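Local coordinates for colicin-B (Escherichia coli, PDB 1RH1), which kills Escherichia coli and closely related bacteria by forming channels that depolarise the cytoplasmic membrane and dissipate cellular energy, at residues R271-E274 with G275-V278; V229-M232 with N233-V236; T144-L147 with E148-T151. All coordinates share one frame; numbering follows the deposited sequence.

Interaction 1 (R271-E274 with G275-V278); sequences RFPE and GSGV
Val278 sets one methyl over a face of the Phe272 ring: CG1 lies 3.6 Å from the ring centroid, nearest to CG and CD2, in a CH-pi contact. The methyl stands 19° off the ring normal and is displaced toward the rim. With CG1 anti to its own nitrogen (chi1 -170°), Val278 presents this branch to the ring. Beside this apolar pair lies a compact polar one. The carbonyl oxygen of Pro273 receives two bonds from Ser276, from the backbone N at 2.8 Å and from the hydroxyl OG, also at 2.8 Å. The hydroxyl lies in the carbonyl plane on a lone pair, whereas the backbone N stands above that plane. The N-to-O bond closes a beta turn with Glu274 and Gly275 at its centre. Ser276 OG, held between its own backbone N and carbonyl carbon (chi1 61°), reaches back to Pro273 O and also accepts from Val278 N at 3.2 Å, forming an ST turn that carries the chain on to the valine. The same OG lies 3.3 Å from Phe272 CB, where the polar and apolar parts meet.

The loop joins strands 266-271 and 281-286, and its first limb is held by backbone bonds of Arg271 to Val195 and Ala197 of strand 189-201. Phe272 packs on Ala197, while Pro273 and Ser276 rest on Tyr214.

Ser276 OG thus donates to one backbone group and accepts from another, which fixes the rotation of the hydroxyl and couples two successive turns; these return the chain so that Val278 lies over the face of Phe272, the first residue after the strand.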
loop_
_atom_site.group_PDB
_atom_site.type_symbol
_atom_site.label_atom_id
_atom_site.label_comp_id
_atom_site.label_asym_id
_atom_site.label_seq_id
_atom_site.Cartn_x
_atom_site.Cartn_y
_atom_site.Cartn_z
ATOM N N ARG A 271 -3.830 -4.956 27.763
ATOM C CA ARG A 271 -5.095 -4.994 28.501
ATOM C C ARG A 271 -4.927 -5.712 29.853
ATOM O O ARG A 271 -4.567 -6.890 29.900
ATOM C CB ARG A 271 -6.083 -5.693 27.586
ATOM C CG ARG A 271 -7.443 -6.011 28.153
ATOM C CD ARG A 271 -8.241 -6.766 27.122
ATOM N NE ARG A 271 -9.587 -6.258 27.199
ATOM C CZ ARG A 271 -10.637 -6.930 26.737
ATOM N NH1 ARG A 271 -10.491 -8.135 26.170
ATOM N NH2 ARG A 271 -11.854 -6.374 26.843
ATOM N N PHE A 272 -5.179 -5.068 30.989
ATOM C CA PHE A 272 -4.962 -5.702 32.279
ATOM C C PHE A 272 -6.088 -6.634 32.753
ATOM O O PHE A 272 -7.118 -6.701 32.079
ATOM C CB PHE A 272 -4.691 -4.575 33.257
ATOM C CG PHE A 272 -3.318 -3.989 32.986
ATOM C CD1 PHE A 272 -2.199 -4.529 33.617
ATOM C CD2 PHE A 272 -3.164 -2.922 32.095
ATOM C CE1 PHE A 272 -0.936 -4.002 33.354
ATOM C CE2 PHE A 272 -1.896 -2.399 31.838
ATOM C CZ PHE A 272 -0.780 -2.937 32.466
ATOM N N PRO A 273 -5.980 -7.440 33.829
ATOM C CA PRO A 273 -6.948 -8.470 34.158
ATOM C C PRO A 273 -8.301 -8.020 34.661
ATOM O O PRO A 273 -8.517 -6.887 35.096
ATOM C CB PRO A 273 -6.230 -9.348 35.165
ATOM C CG PRO A 273 -4.797 -9.230 34.787
ATOM C CD PRO A 273 -4.741 -7.739 34.550
ATOM N N GLU A 274 -9.141 -9.066 34.576
ATOM C CA GLU A 274 -10.521 -9.189 35.054
ATOM C C GLU A 274 -11.077 -8.062 35.899
ATOM O O GLU A 274 -12.003 -7.404 35.440
ATOM C CB GLU A 274 -10.736 -10.516 35.887
ATOM C CG GLU A 274 -9.944 -10.774 37.201
ATOM C CD GLU A 274 -10.635 -11.673 38.238
ATOM O OE1 GLU A 274 -10.488 -12.898 38.147
ATOM O OE2 GLU A 274 -11.304 -11.153 39.147
ATOM N N GLY A 275 -10.544 -7.842 37.103
ATOM C CA GLY A 275 -10.990 -6.805 37.998
ATOM C C GLY A 275 -9.764 -6.138 38.580
ATOM O O GLY A 275 -9.748 -5.796 39.767
ATOM N N SER A 276 -8.734 -5.966 37.729
ATOM C CA SER A 276 -7.474 -5.359 38.124
ATOM C C SER A 276 -7.615 -3.896 38.466
ATOM O O SER A 276 -6.916 -3.370 39.330
ATOM C CB SER A 276 -6.444 -5.482 37.013
ATOM O OG SER A 276 -6.791 -4.836 35.798
ATOM N N GLY A 277 -8.544 -3.262 37.742
ATOM C CA GLY A 277 -8.859 -1.839 37.852
ATOM C C GLY A 277 -7.833 -0.965 37.140
ATOM O O GLY A 277 -7.719 0.240 37.393
ATOM N N VAL A 278 -7.105 -1.637 36.237
ATOM C CA VAL A 278 -6.000 -1.074 35.498
ATOM C C VAL A 278 -6.391 -0.937 34.032
ATOM O O VAL A 278 -6.662 -1.897 33.282
ATOM C CB VAL A 278 -4.775 -1.991 35.669
ATOM C CG1 VAL A 278 -3.566 -1.270 35.106
ATOM C CG2 VAL A 278 -4.493 -2.300 37.132
#

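Interaction 2 (V229-M232 with N233-V236); sequences VGQM and NTPV
Asn233 and Met232 are the two central residues of a tight bend that brings Thr234 back to Gln231. Their torsions are those of a type I beta turn spanning Gln231 to Thr234, and the Asn233 side chain leaves on the outer side, where it touches Ser92.

Thr234 makes the principal return contact. Its hydroxyl OG1 gives a weak hydrogen bond to the carbonyl oxygen of Gln231 at 3.4 Å, and its methyl CG2 meets Gln231 CB at 3.5 Å. A chi1 of 59° puts OG1 between the threonine's backbone N and carbonyl carbon and turns the methyl toward the glutamine, whose amide oxygen OE1 lies 3.8 Å from that same CG2. The two side chains approach at a slant. Overlapping the beta turn, a weak bond from Met232 N to Gly230 O at 3.2 Å is consistent with an inverse gamma turn centred on Gln231.

Beyond Thr234, Val236 packs on His91 and Trp94. His91 NE2 is hydrogen-bonded to Thr234 O, and Met232 has a backbone bond to Ser92.

Since both bonds within this surface bend are weak, its shape probably owes much to the neighbouring loop around His91 and Ser92.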
loop_
_atom_site.group_PDB
_atom_site.type_symbol
_atom_site.label_atom_id
_atom_site.label_comp_id
_atom_site.label_asym_id
_atom_site.label_seq_id
_atom_site.Cartn_x
_atom_site.Cartn_y
_atom_site.Cartn_z
ATOM N N VAL A 229 2.297 -1.916 38.087
ATOM C CA VAL A 229 1.275 -0.878 38.041
ATOM C C VAL A 229 0.815 -0.372 39.387
ATOM O O VAL A 229 -0.093 0.458 39.457
ATOM C CB VAL A 229 0.013 -1.344 37.299
ATOM C CG1 VAL A 229 0.419 -1.879 35.927
ATOM C CG2 VAL A 229 -0.753 -2.347 38.146
ATOM N N GLY A 230 1.439 -0.895 40.443
ATOM C CA GLY A 230 1.089 -0.578 41.823
ATOM C C GLY A 230 1.097 0.889 42.195
ATOM O O GLY A 230 0.063 1.454 42.521
ATOM N N GLN A 231 2.259 1.520 42.102
ATOM C CA GLN A 231 2.445 2.890 42.545
ATOM C C GLN A 231 2.487 3.891 41.408
ATOM O O GLN A 231 3.393 4.709 41.210
ATOM C CB GLN A 231 3.714 2.928 43.382
ATOM C CG GLN A 231 4.958 2.399 42.708
ATOM C CD GLN A 231 6.124 2.431 43.670
ATOM O OE1 GLN A 231 6.572 3.486 44.149
ATOM N NE2 GLN A 231 6.595 1.209 43.938
ATOM N N MET A 232 1.345 3.798 40.732
ATOM C CA MET A 232 1.072 4.598 39.571
ATOM C C MET A 232 0.917 6.075 39.873
ATOM O O MET A 232 1.229 6.897 39.024
ATOM C CB MET A 232 -0.176 4.032 38.916
ATOM C CG MET A 232 -0.408 4.663 37.574
ATOM S SD MET A 232 -0.915 3.446 36.370
ATOM C CE MET A 232 -0.631 4.530 35.018
ATOM N N ASN A 233 0.472 6.483 41.054
ATOM C CA ASN A 233 0.294 7.904 41.313
ATOM C C ASN A 233 1.204 8.508 42.357
ATOM O O ASN A 233 0.967 9.647 42.767
ATOM C CB ASN A 233 -1.169 8.183 41.699
ATOM C CG ASN A 233 -2.064 8.233 40.467
ATOM O OD1 ASN A 233 -2.878 7.336 40.217
ATOM N ND2 ASN A 233 -1.914 9.299 39.667
ATOM N N THR A 234 2.262 7.802 42.776
ATOM C CA THR A 234 3.176 8.333 43.783
ATOM C C THR A 234 3.809 9.655 43.377
ATOM O O THR A 234 3.991 9.903 42.182
ATOM C CB THR A 234 4.332 7.362 44.092
ATOM O OG1 THR A 234 5.035 7.139 42.873
ATOM C CG2 THR A 234 3.827 6.096 44.761
ATOM N N PRO A 235 4.127 10.536 44.333
ATOM C CA PRO A 235 4.961 11.712 44.111
ATOM C C PRO A 235 6.276 11.385 43.416
ATOM O O PRO A 235 6.999 10.453 43.802
ATOM C CB PRO A 235 5.121 12.281 45.501
ATOM C CG PRO A 235 3.777 11.982 46.116
ATOM C CD PRO A 235 3.577 10.541 45.686
ATOM N N VAL A 236 6.518 12.119 42.325
ATOM C CA VAL A 236 7.739 11.931 41.554
ATOM C C VAL A 236 8.471 13.243 41.631
ATOM O O VAL A 236 8.100 14.159 40.899
ATOM C CB VAL A 236 7.479 11.641 40.062
ATOM C CG1 VAL A 236 8.800 11.206 39.435
ATOM C CG2 VAL A 236 6.405 10.598 39.874
#

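Interaction 3 (T144-L147 with E148-T151); sequences TQQL and EQVT
Gln145, near the end of strand 139-146, brings its CB to 3.8 Å from Val150 CG1, an apolar touch between the strand end and the short helical turn that follows.

Gln146 carries the main polar contact. Its backbone N and its side-chain NE2 both donate to Gln149 OE1, each at 3.1 Å, and the NE2 bond is nearly straight (169°). The two amide planes stand 86° apart: OE1 lies in the plane of the Gln146 amide, while NE2 reaches it from above the Gln149 carbonyl plane. The extended Gln149 chain, with CG anti to its carbonyl carbon (chi1 -66°), brings OE1 back to the strand. In return Gln146 O takes a weak bond from Gln149 N at 3.0 Å.

Leu147 closes the turn through its carbonyl oxygen, which accepts from Val150 N at 3.1 Å and more weakly from Thr151 N. Its CD1 meets Thr151 CG2 at 3.8 Å, while Thr151 OG1 is hydrogen-bonded to Pro166 O. Leu147 also packs on Leu158 and Pro280.

One side-chain oxygen thereby satisfies two N-H groups of Gln146, tying the strand's last residue to the helical turn by its main chain and side chain together.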
loop_
_atom_site.group_PDB
_atom_site.type_symbol
_atom_site.label_atom_id
_atom_site.label_comp_id
_atom_site.label_asym_id
_atom_site.label_seq_id
_atom_site.Cartn_x
_atom_site.Cartn_y
_atom_site.Cartn_z
ATOM N N THR A 144 5.188 4.977 25.962
ATOM C CA THR A 144 3.886 4.633 26.475
ATOM C C THR A 144 2.872 5.711 26.191
ATOM O O THR A 144 3.213 6.883 26.035
ATOM C CB THR A 144 4.191 4.334 27.959
ATOM O OG1 THR A 144 4.206 2.915 27.912
ATOM C CG2 THR A 144 3.268 4.837 29.045
ATOM N N GLN A 145 1.622 5.281 26.039
ATOM C CA GLN A 145 0.477 6.165 25.860
ATOM C C GLN A 145 -0.798 5.609 26.485
ATOM O O GLN A 145 -1.111 4.426 26.331
ATOM C CB GLN A 145 0.140 6.384 24.412
ATOM C CG GLN A 145 1.052 7.181 23.531
ATOM C CD GLN A 145 0.901 8.671 23.689
ATOM O OE1 GLN A 145 1.402 9.249 24.642
ATOM N NE2 GLN A 145 0.227 9.322 22.749
ATOM N N GLN A 146 -1.580 6.443 27.173
ATOM C CA GLN A 146 -2.901 6.055 27.658
ATOM C C GLN A 146 -3.832 5.635 26.503
ATOM O O GLN A 146 -3.661 6.154 25.393
ATOM C CB GLN A 146 -3.500 7.226 28.400
ATOM C CG GLN A 146 -2.815 7.528 29.718
ATOM C CD GLN A 146 -3.149 8.921 30.229
ATOM O OE1 GLN A 146 -3.623 9.131 31.348
ATOM N NE2 GLN A 146 -2.870 9.920 29.387
ATOM N N LEU A 147 -4.817 4.731 26.713
ATOM C CA LEU A 147 -5.644 4.204 25.627
ATOM C C LEU A 147 -6.262 5.256 24.724
ATOM O O LEU A 147 -6.122 5.248 23.495
ATOM C CB LEU A 147 -6.798 3.364 26.144
ATOM C CG LEU A 147 -7.611 2.682 25.037
ATOM C CD1 LEU A 147 -6.847 1.490 24.526
ATOM C CD2 LEU A 147 -8.946 2.226 25.549
ATOM N N GLU A 148 -6.904 6.198 25.408
ATOM C CA GLU A 148 -7.580 7.286 24.755
ATOM C C GLU A 148 -6.666 8.163 23.951
ATOM O O GLU A 148 -7.170 8.678 22.969
ATOM C CB GLU A 148 -8.332 8.141 25.774
ATOM C CG GLU A 148 -7.655 8.538 27.088
ATOM C CD GLU A 148 -7.673 7.517 28.242
ATOM O OE1 GLU A 148 -7.054 7.806 29.277
ATOM O OE2 GLU A 148 -8.301 6.450 28.133
ATOM N N GLN A 149 -5.373 8.339 24.250
ATOM C CA GLN A 149 -4.508 9.151 23.400
ATOM C C GLN A 149 -4.205 8.517 22.052
ATOM O O GLN A 149 -3.794 9.248 21.151
ATOM C CB GLN A 149 -3.162 9.428 24.033
ATOM C CG GLN A 149 -3.186 10.281 25.279
ATOM C CD GLN A 149 -1.821 10.384 25.962
ATOM O OE1 GLN A 149 -1.361 9.499 26.693
ATOM N NE2 GLN A 149 -1.159 11.518 25.734
ATOM N N VAL A 150 -4.367 7.195 21.852
ATOM C CA VAL A 150 -4.098 6.582 20.544
ATOM C C VAL A 150 -5.342 6.069 19.862
ATOM O O VAL A 150 -5.267 5.703 18.690
ATOM C CB VAL A 150 -3.126 5.384 20.614
ATOM C CG1 VAL A 150 -1.895 5.876 21.302
ATOM C CG2 VAL A 150 -3.656 4.206 21.392
ATOM N N THR A 151 -6.474 6.009 20.578
ATOM C CA THR A 151 -7.721 5.524 20.017
ATOM C C THR A 151 -8.954 5.989 20.781
ATOM O O THR A 151 -8.888 6.218 21.993
ATOM C CB THR A 151 -7.620 3.990 19.966
ATOM O OG1 THR A 151 -8.803 3.520 19.352
ATOM C CG2 THR A 151 -7.429 3.367 21.327
#

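From the N terminus the contacts come in the order interaction 3, interaction 2, interaction 1; each closes its own short bend before the next begins, and none nests or crosses. Interaction 3 turns the chain out of strand 139-146, interaction 2 bends the loop after strand 225-228, and interaction 1 rounds the connection from strand 266-271 to 281-286. All three follow strands of one mixed sheet, in which 281-286 pairs with both 139-146 and 266-271. Interactions 1 and 2 touch directly: Val229 CG1 packs 3.6 Å from Phe272 CE1, and Val229 CG2 also packs on Val278 CG2. Interaction 3 stays separate, its nearest atoms about 6 Å from those of interaction 2.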